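VgrG protein (Vibrio cholerae, PDB 4DTF) probably uses ATP to cross-link actin monomers in host cells, through its actin cross-linking domain. Local coordinates at residues 54-59 with 92-97; 179-184 with 344-349. All coordinates share one frame; numbering follows the deposited sequence.

Contact 1 (54-59 with 92-97). With ANP (phosphoaminophosphonic acid-adenylate ester), chain B.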
loop_
_atom_site.group_PDB
_atom_site.type_symbol
_atom_site.label_atom_id
_atom_site.label_comp_id
_atom_site.label_asym_id
_atom_site.label_seq_id
_atom_site.Cartn_x
_atom_site.Cartn_y
_atom_site.Cartn_z
ATOM N N GLY A 54 -3.925 -9.616 -23.059
ATOM C CA GLY A 54 -2.693 -8.896 -22.742
ATOM C C GLY A 54 -2.734 -7.955 -21.549
ATOM O O GLY A 54 -1.692 -7.401 -21.195
ATOM N N ASP A 55 -3.917 -7.748 -20.921
ATOM C CA ASP A 55 -4.056 -6.847 -19.760
ATOM C C ASP A 55 -3.412 -7.447 -18.488
ATOM O O ASP A 55 -3.822 -8.515 -18.038
ATOM C CB ASP A 55 -5.544 -6.530 -19.486
ATOM C CG ASP A 55 -6.374 -6.192 -20.716
ATOM O OD1 ASP A 55 -6.036 -5.195 -21.406
ATOM O OD2 ASP A 55 -7.386 -6.900 -20.968
ATOM N N ALA A 56 -2.410 -6.766 -17.925
ATOM C CA ALA A 56 -1.726 -7.165 -16.683
ATOM C C ALA A 56 -2.735 -7.063 -15.512
ATOM O O ALA A 56 -3.380 -6.022 -15.341
ATOM C CB ALA A 56 -0.532 -6.255 -16.448
ATOM N N LEU A 57 -2.947 -8.177 -14.783
ATOM C CA LEU A 57 -3.941 -8.241 -13.699
ATOM C C LEU A 57 -3.358 -8.153 -12.310
ATOM O O LEU A 57 -3.863 -7.393 -11.481
ATOM C CB LEU A 57 -4.857 -9.469 -13.855
ATOM C CG LEU A 57 -5.584 -9.599 -15.209
ATOM C CD1 LEU A 57 -6.122 -10.991 -15.384
ATOM C CD2 LEU A 57 -6.722 -8.541 -15.358
ATOM N N PHE A 58 -2.297 -8.918 -12.042
ATOM C CA PHE A 58 -1.609 -8.871 -10.757
ATOM C C PHE A 58 -0.189 -9.364 -10.849
ATOM O O PHE A 58 0.144 -10.119 -11.755
ATOM C CB PHE A 58 -2.387 -9.601 -9.646
ATOM C CG PHE A 58 -2.588 -11.080 -9.842
ATOM C CD1 PHE A 58 -1.623 -11.989 -9.421
ATOM C CD2 PHE A 58 -3.748 -11.567 -10.439
ATOM C CE1 PHE A 58 -1.815 -13.363 -9.596
ATOM C CE2 PHE A 58 -3.925 -12.940 -10.636
ATOM C CZ PHE A 58 -2.975 -13.829 -10.186
ATOM N N MET A 59 0.638 -8.967 -9.879
ATOM C CA MET A 59 2.027 -9.377 -9.750
ATOM C C MET A 59 2.136 -10.508 -8.754
ATOM O O MET A 59 1.377 -10.560 -7.782
ATOM C CB MET A 59 2.875 -8.219 -9.211
ATOM C CG MET A 59 2.969 -7.029 -10.141
ATOM S SD MET A 59 3.822 -5.700 -9.278
ATOM C CE MET A 59 3.972 -4.519 -10.576
ATOM N N VAL A 92 -0.414 -8.999 -5.894
ATOM C CA VAL A 92 -0.598 -7.539 -5.876
ATOM C C VAL A 92 -1.214 -7.092 -7.191
ATOM O O VAL A 92 -0.549 -7.146 -8.226
ATOM C CB VAL A 92 0.730 -6.790 -5.542
ATOM C CG1 VAL A 92 0.496 -5.283 -5.443
ATOM C CG2 VAL A 92 1.354 -7.319 -4.239
ATOM N N SER A 93 -2.489 -6.686 -7.164
ATOM C CA SER A 93 -3.152 -6.303 -8.402
ATOM C C SER A 93 -2.584 -5.048 -9.046
ATOM O O SER A 93 -2.030 -4.191 -8.355
ATOM C CB SER A 93 -4.660 -6.160 -8.203
ATOM O OG SER A 93 -5.004 -4.930 -7.582
ATOM N N TYR A 94 -2.732 -4.950 -10.370
ATOM C CA TYR A 94 -2.449 -3.742 -11.127
ATOM C C TYR A 94 -3.718 -2.916 -10.866
ATOM O O TYR A 94 -4.822 -3.484 -10.935
ATOM C CB TYR A 94 -2.272 -4.063 -12.629
ATOM C CG TYR A 94 -0.886 -4.602 -12.918
ATOM C CD1 TYR A 94 -0.578 -5.941 -12.694
ATOM C CD2 TYR A 94 0.140 -3.756 -13.335
ATOM C CE1 TYR A 94 0.710 -6.432 -12.900
ATOM C CE2 TYR A 94 1.428 -4.239 -13.567
ATOM C CZ TYR A 94 1.712 -5.578 -13.336
ATOM O OH TYR A 94 2.983 -6.060 -13.524
ATOM N N PRO A 95 -3.615 -1.629 -10.462
ATOM C CA PRO A 95 -4.838 -0.861 -10.176
ATOM C C PRO A 95 -5.784 -0.753 -11.366
ATOM O O PRO A 95 -5.360 -0.833 -12.525
ATOM C CB PRO A 95 -4.299 0.521 -9.793
ATOM C CG PRO A 95 -2.949 0.602 -10.462
ATOM C CD PRO A 95 -2.412 -0.782 -10.315
ATOM N N CYS A 96 -7.069 -0.594 -11.066
ATOM C CA CYS A 96 -8.111 -0.387 -12.055
ATOM C C CYS A 96 -9.048 0.695 -11.534
ATOM O O CYS A 96 -8.884 1.151 -10.394
ATOM C CB CYS A 96 -8.841 -1.687 -12.389
ATOM S SG CYS A 96 -9.821 -2.381 -11.033
ATOM N N GLU A 97 -9.995 1.142 -12.368
ATOM C CA GLU A 97 -10.974 2.139 -11.952
ATOM C C GLU A 97 -11.916 1.463 -10.983
ATOM O O GLU A 97 -12.277 0.304 -11.189
ATOM C CB GLU A 97 -11.747 2.688 -13.151
ATOM C CG GLU A 97 -10.845 3.235 -14.242
ATOM C CD GLU A 97 -11.503 3.529 -15.577
ATOM O OE1 GLU A 97 -10.791 3.511 -16.604
ATOM O OE2 GLU A 97 -12.723 3.785 -15.595
HETATM P PG ANP B . 5.371 -4.077 0.638
HETATM O O1G ANP B . 4.622 -5.331 0.968
HETATM O O2G ANP B . 5.622 -3.221 1.845
HETATM O O3G ANP B . 6.708 -4.375 0.030
HETATM P PB ANP B . 4.787 -2.891 -1.858
HETATM O O1B ANP B . 6.239 -2.625 -2.034
HETATM O O2B ANP B . 4.372 -4.051 -2.710
HETATM N N3B ANP B . 4.517 -3.221 -0.419
HETATM P PA ANP B . 3.114 -1.373 -3.526
HETATM O O1A ANP B . 3.399 -0.036 -4.102
HETATM O O2A ANP B . 3.421 -2.449 -4.562
HETATM O O3A ANP B . 3.957 -1.593 -2.307
HETATM O "O5'" ANP B . 1.575 -1.497 -3.096
HETATM C "C5'" ANP B . 0.723 -0.884 -4.059
HETATM C "C4'" ANP B . -0.728 -1.168 -3.786
HETATM O "O4'" ANP B . -1.446 -0.001 -4.234
HETATM C "C3'" ANP B . -1.316 -2.318 -4.603
HETATM O "O3'" ANP B . -2.505 -2.822 -4.002
HETATM C "C2'" ANP B . -1.597 -1.629 -5.935
HETATM O "O2'" ANP B . -2.573 -2.278 -6.732
HETATM C "C1'" ANP B . -2.136 -0.294 -5.433
HETATM N N9 ANP B . -1.983 0.829 -6.342
HETATM C C8 ANP B . -0.867 1.212 -7.045
HETATM N N7 ANP B . -1.055 2.245 -7.822
HETATM C C5 ANP B . -2.379 2.587 -7.607
HETATM C C6 ANP B . -3.190 3.629 -8.104
HETATM N N6 ANP B . -2.777 4.527 -9.006
HETATM N N1 ANP B . -4.459 3.713 -7.644
HETATM C C2 ANP B . -4.886 2.806 -6.756
HETATM N N3 ANP B . -4.220 1.776 -6.226
HETATM C C4 ANP B . -2.964 1.726 -6.695
#
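Ala56 and Tyr94 meet at the apolar centre of this strand pair. The methyl CB of Ala56 sits over the middle of the Tyr94 ring, 3.6 Å from its centroid and almost on the ring normal, a CH-pi contact. Met59 reaches the same ring obliquely, its CG lying 3.6 Å from Tyr94 CE1 and its sulfur completing a Met-aromatic contact. Beyond CG the Met59 chain is extended, which carries CE across the phenol end of Tyr94 at about a right angle. The ring also turns an edge to the backbone, with Phe58 N close to its plane. Phe58 itself leans elsewhere: a first torsion of 63° swings its ring off this strand pair to Ala110, Met111 and Leu114 of helix 101-124.

The two strands run antiparallel, 56-68 beside 85-97. Met59 and Val92 form a hydrogen-bonded pair, joined by Met59 N to Val92 O at 2.7 Å and Val92 N to Met59 O at 3.0 Å; Phe58 and Ser93 form the non-hydrogen-bonded pair next to it. Tyr94 N then bonds Leu57 O at 2.9 Å. On its other side, strand 56-68 carries a classic beta bulge, where Leu57 and Phe58 both face Val49.

Further out the polar groups find other partners: Tyr94 OH bonds Pro14 O, and Ser93 OG bonds Ile27 N. The nucleotide analogue ANP lies along this border. Val92 CG1 touches its ribose at C3' (3.6 Å), Pro95 CG rests 3.5 Å from C5 of the adenine, and the ribose O2' donates a 2.6 Å hydrogen bond to Ser93 O.

Contact 2 (179-184 with 344-349). With ANP (phosphoaminophosphonic acid-adenylate ester), chain B.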
loop_
_atom_site.group_PDB
_atom_site.type_symbol
_atom_site.label_atom_id
_atom_site.label_comp_id
_atom_site.label_asym_id
_atom_site.label_seq_id
_atom_site.Cartn_x
_atom_site.Cartn_y
_atom_site.Cartn_z
ATOM N N VAL A 179 -7.425 8.682 -5.065
ATOM C CA VAL A 179 -8.405 9.732 -5.394
ATOM C C VAL A 179 -7.660 11.014 -5.769
ATOM O O VAL A 179 -6.521 11.190 -5.336
ATOM C CB VAL A 179 -9.434 9.998 -4.236
ATOM C CG1 VAL A 179 -10.359 8.797 -4.002
ATOM C CG2 VAL A 179 -8.734 10.398 -2.938
ATOM N N ALA A 180 -8.311 11.929 -6.520
ATOM C CA ALA A 180 -7.758 13.252 -6.825
ATOM C C ALA A 180 -7.529 13.964 -5.478
ATOM O O ALA A 180 -8.422 13.954 -4.622
ATOM C CB ALA A 180 -8.752 14.055 -7.662
ATOM N N ALA A 181 -6.313 14.510 -5.266
ATOM C CA ALA A 181 -5.929 15.184 -4.026
ATOM C C ALA A 181 -6.887 16.337 -3.690
ATOM O O ALA A 181 -7.265 16.488 -2.524
ATOM C CB ALA A 181 -4.494 15.680 -4.124
ATOM N N LYS A 182 -7.355 17.068 -4.721
ATOM C CA LYS A 182 -8.301 18.182 -4.585
ATOM C C LYS A 182 -9.675 17.736 -4.087
ATOM O O LYS A 182 -10.462 18.577 -3.671
ATOM C CB LYS A 182 -8.423 18.965 -5.903
ATOM C CG LYS A 182 -9.147 18.199 -7.011
ATOM C CD LYS A 182 -9.384 19.042 -8.235
ATOM C CE LYS A 182 -10.333 18.328 -9.159
ATOM N NZ LYS A 182 -10.184 18.794 -10.554
ATOM N N GLY A 183 -9.955 16.436 -4.156
ATOM C CA GLY A 183 -11.232 15.906 -3.701
ATOM C C GLY A 183 -11.298 15.644 -2.206
ATOM O O GLY A 183 -12.398 15.571 -1.652
ATOM N N PHE A 184 -10.135 15.437 -1.547
ATOM C CA PHE A 184 -10.101 15.095 -0.118
ATOM C C PHE A 184 -10.618 16.252 0.736
ATOM O O PHE A 184 -9.994 17.309 0.792
ATOM C CB PHE A 184 -8.698 14.622 0.342
ATOM C CG PHE A 184 -8.731 13.650 1.506
ATOM C CD1 PHE A 184 -9.100 14.075 2.781
ATOM C CD2 PHE A 184 -8.375 12.312 1.330
ATOM C CE1 PHE A 184 -9.154 13.172 3.845
ATOM C CE2 PHE A 184 -8.412 11.415 2.402
ATOM C CZ PHE A 184 -8.795 11.852 3.653
ATOM N N PRO A 344 -2.826 16.062 -16.282
ATOM C CA PRO A 344 -3.115 15.226 -15.105
ATOM C C PRO A 344 -3.002 15.925 -13.768
ATOM O O PRO A 344 -2.160 16.795 -13.575
ATOM C CB PRO A 344 -2.131 14.056 -15.222
ATOM C CG PRO A 344 -1.383 14.259 -16.488
ATOM C CD PRO A 344 -1.537 15.679 -16.890
ATOM N N GLU A 345 -3.862 15.526 -12.846
ATOM C CA GLU A 345 -3.889 16.090 -11.504
ATOM C C GLU A 345 -3.405 15.060 -10.526
ATOM O O GLU A 345 -3.534 13.859 -10.770
ATOM C CB GLU A 345 -5.301 16.540 -11.149
ATOM C CG GLU A 345 -5.801 17.648 -12.065
ATOM C CD GLU A 345 -7.291 17.853 -11.967
ATOM O OE1 GLU A 345 -8.050 17.013 -12.493
ATOM O OE2 GLU A 345 -7.693 18.822 -11.299
ATOM N N LEU A 346 -2.836 15.531 -9.418
ATOM C CA LEU A 346 -2.297 14.668 -8.381
ATOM C C LEU A 346 -3.339 13.738 -7.783
ATOM O O LEU A 346 -4.449 14.164 -7.450
ATOM C CB LEU A 346 -1.617 15.507 -7.271
ATOM C CG LEU A 346 -1.139 14.752 -6.014
ATOM C CD1 LEU A 346 0.110 13.890 -6.309
ATOM C CD2 LEU A 346 -0.841 15.719 -4.889
ATOM N N ALA A 347 -2.972 12.458 -7.677
ATOM C CA ALA A 347 -3.765 11.446 -6.992
ATOM C C ALA A 347 -2.995 11.127 -5.714
ATOM O O ALA A 347 -1.761 11.099 -5.714
ATOM C CB ALA A 347 -3.917 10.182 -7.844
ATOM N N ILE A 348 -3.730 10.922 -4.623
ATOM C CA ILE A 348 -3.181 10.555 -3.323
ATOM C C ILE A 348 -3.811 9.233 -2.959
ATOM O O ILE A 348 -4.999 9.013 -3.227
ATOM C CB ILE A 348 -3.350 11.668 -2.247
ATOM C CG1 ILE A 348 -4.822 12.163 -2.151
ATOM C CG2 ILE A 348 -2.347 12.811 -2.517
ATOM C CD1 ILE A 348 -5.151 13.108 -0.938
ATOM N N LEU A 349 -2.995 8.317 -2.425
ATOM C CA LEU A 349 -3.402 6.944 -2.146
ATOM C C LEU A 349 -3.494 6.590 -0.691
ATOM O O LEU A 349 -2.786 7.155 0.144
ATOM C CB LEU A 349 -2.476 5.966 -2.902
ATOM C CG LEU A 349 -2.854 5.726 -4.375
ATOM C CD1 LEU A 349 -2.614 6.974 -5.245
ATOM C CD2 LEU A 349 -2.074 4.598 -4.931
HETATM P PG ANP B . 5.371 -4.077 0.638
HETATM O O1G ANP B . 4.622 -5.331 0.968
HETATM O O2G ANP B . 5.622 -3.221 1.845
HETATM O O3G ANP B . 6.708 -4.375 0.030
HETATM P PB ANP B . 4.787 -2.891 -1.858
HETATM O O1B ANP B . 6.239 -2.625 -2.034
HETATM O O2B ANP B . 4.372 -4.051 -2.710
HETATM N N3B ANP B . 4.517 -3.221 -0.419
HETATM P PA ANP B . 3.114 -1.373 -3.526
HETATM O O1A ANP B . 3.399 -0.036 -4.102
HETATM O O2A ANP B . 3.421 -2.449 -4.562
HETATM O O3A ANP B . 3.957 -1.593 -2.307
HETATM O "O5'" ANP B . 1.575 -1.497 -3.096
HETATM C "C5'" ANP B . 0.723 -0.884 -4.059
HETATM C "C4'" ANP B . -0.728 -1.168 -3.786
HETATM O "O4'" ANP B . -1.446 -0.001 -4.234
HETATM C "C3'" ANP B . -1.316 -2.318 -4.603
HETATM O "O3'" ANP B . -2.505 -2.822 -4.002
HETATM C "C2'" ANP B . -1.597 -1.629 -5.935
HETATM O "O2'" ANP B . -2.573 -2.278 -6.732
HETATM C "C1'" ANP B . -2.136 -0.294 -5.433
HETATM N N9 ANP B . -1.983 0.829 -6.342
HETATM C C8 ANP B . -0.867 1.212 -7.045
HETATM N N7 ANP B . -1.055 2.245 -7.822
HETATM C C5 ANP B . -2.379 2.587 -7.607
HETATM C C6 ANP B . -3.190 3.629 -8.104
HETATM N N6 ANP B . -2.777 4.527 -9.006
HETATM N N1 ANP B . -4.459 3.713 -7.644
HETATM C C2 ANP B . -4.886 2.806 -6.756
HETATM N N3 ANP B . -4.220 1.776 -6.226
HETATM C C4 ANP B . -2.964 1.726 -6.695
HETATM O O HOH W 1 -5.814 16.742 -7.360
#
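Val179 and Ile348 form a hydrogen-bonded antiparallel pair near the end of strand 173-180, just before the chain turns into a 3-10 segment at residues 181-183. Backbone bonds do most of the joining. Val179 N reaches Ile348 O, and Ile348 N returns to Val179 O at 2.9 Å. One step on, Ala180 and Ala347 make a non-hydrogen-bonded pair whose methyl groups point apart, and Ala181 N meets Leu346 O at 2.9 Å. The same Leu346 oxygen has a second partner, a water that donates to this oxygen and accepts the N-H of Lys182, tying the start of the 3-10 turn to strand 345-352.

Apolar contacts gather around Ala181 and Ile348. Ala181 CB lies 3.7 Å from Leu346 CD2 and also meets Ile348 CG2. Ile348 has chi1 at 52°, which directs CG1 over to the 3-10 turn; that branch comes up against Ala181 CA, and its CD1 arrives 4.0 Å from CD2 of Phe184. The Phe184 ring is further enclosed by Tyr201, Tyr230 and Phe350.

The charged contact lies at the more exposed margin, where extended Lys182 and Glu345 side chains form a salt bridge through the syn lone pair of Glu345 OE2. At the other end of the segment, Leu349 turns to the nucleotide, placing CD2 3.4 Å from C5 of the ANP adenine.

The two contacts come in series along the chain: both segments of contact 1 (54-59 with 92-97) precede both segments of contact 2 (179-184 with 344-349). Their centres lie 20 Å apart and their nearest atoms about 7 Å, so they do not touch directly. They belong to the same connected strand network, strand 24-30 pairing with both 85-97 and 173-180 and thereby joining one contact to the other. Between them lies ANP: Pro95 of contact 1 and Leu349 of contact 2 rest against opposite faces of its adenine. Two sequence-distant strand pairs thus line one nucleotide site, consistent with ATP use by this actin cross-linking domain.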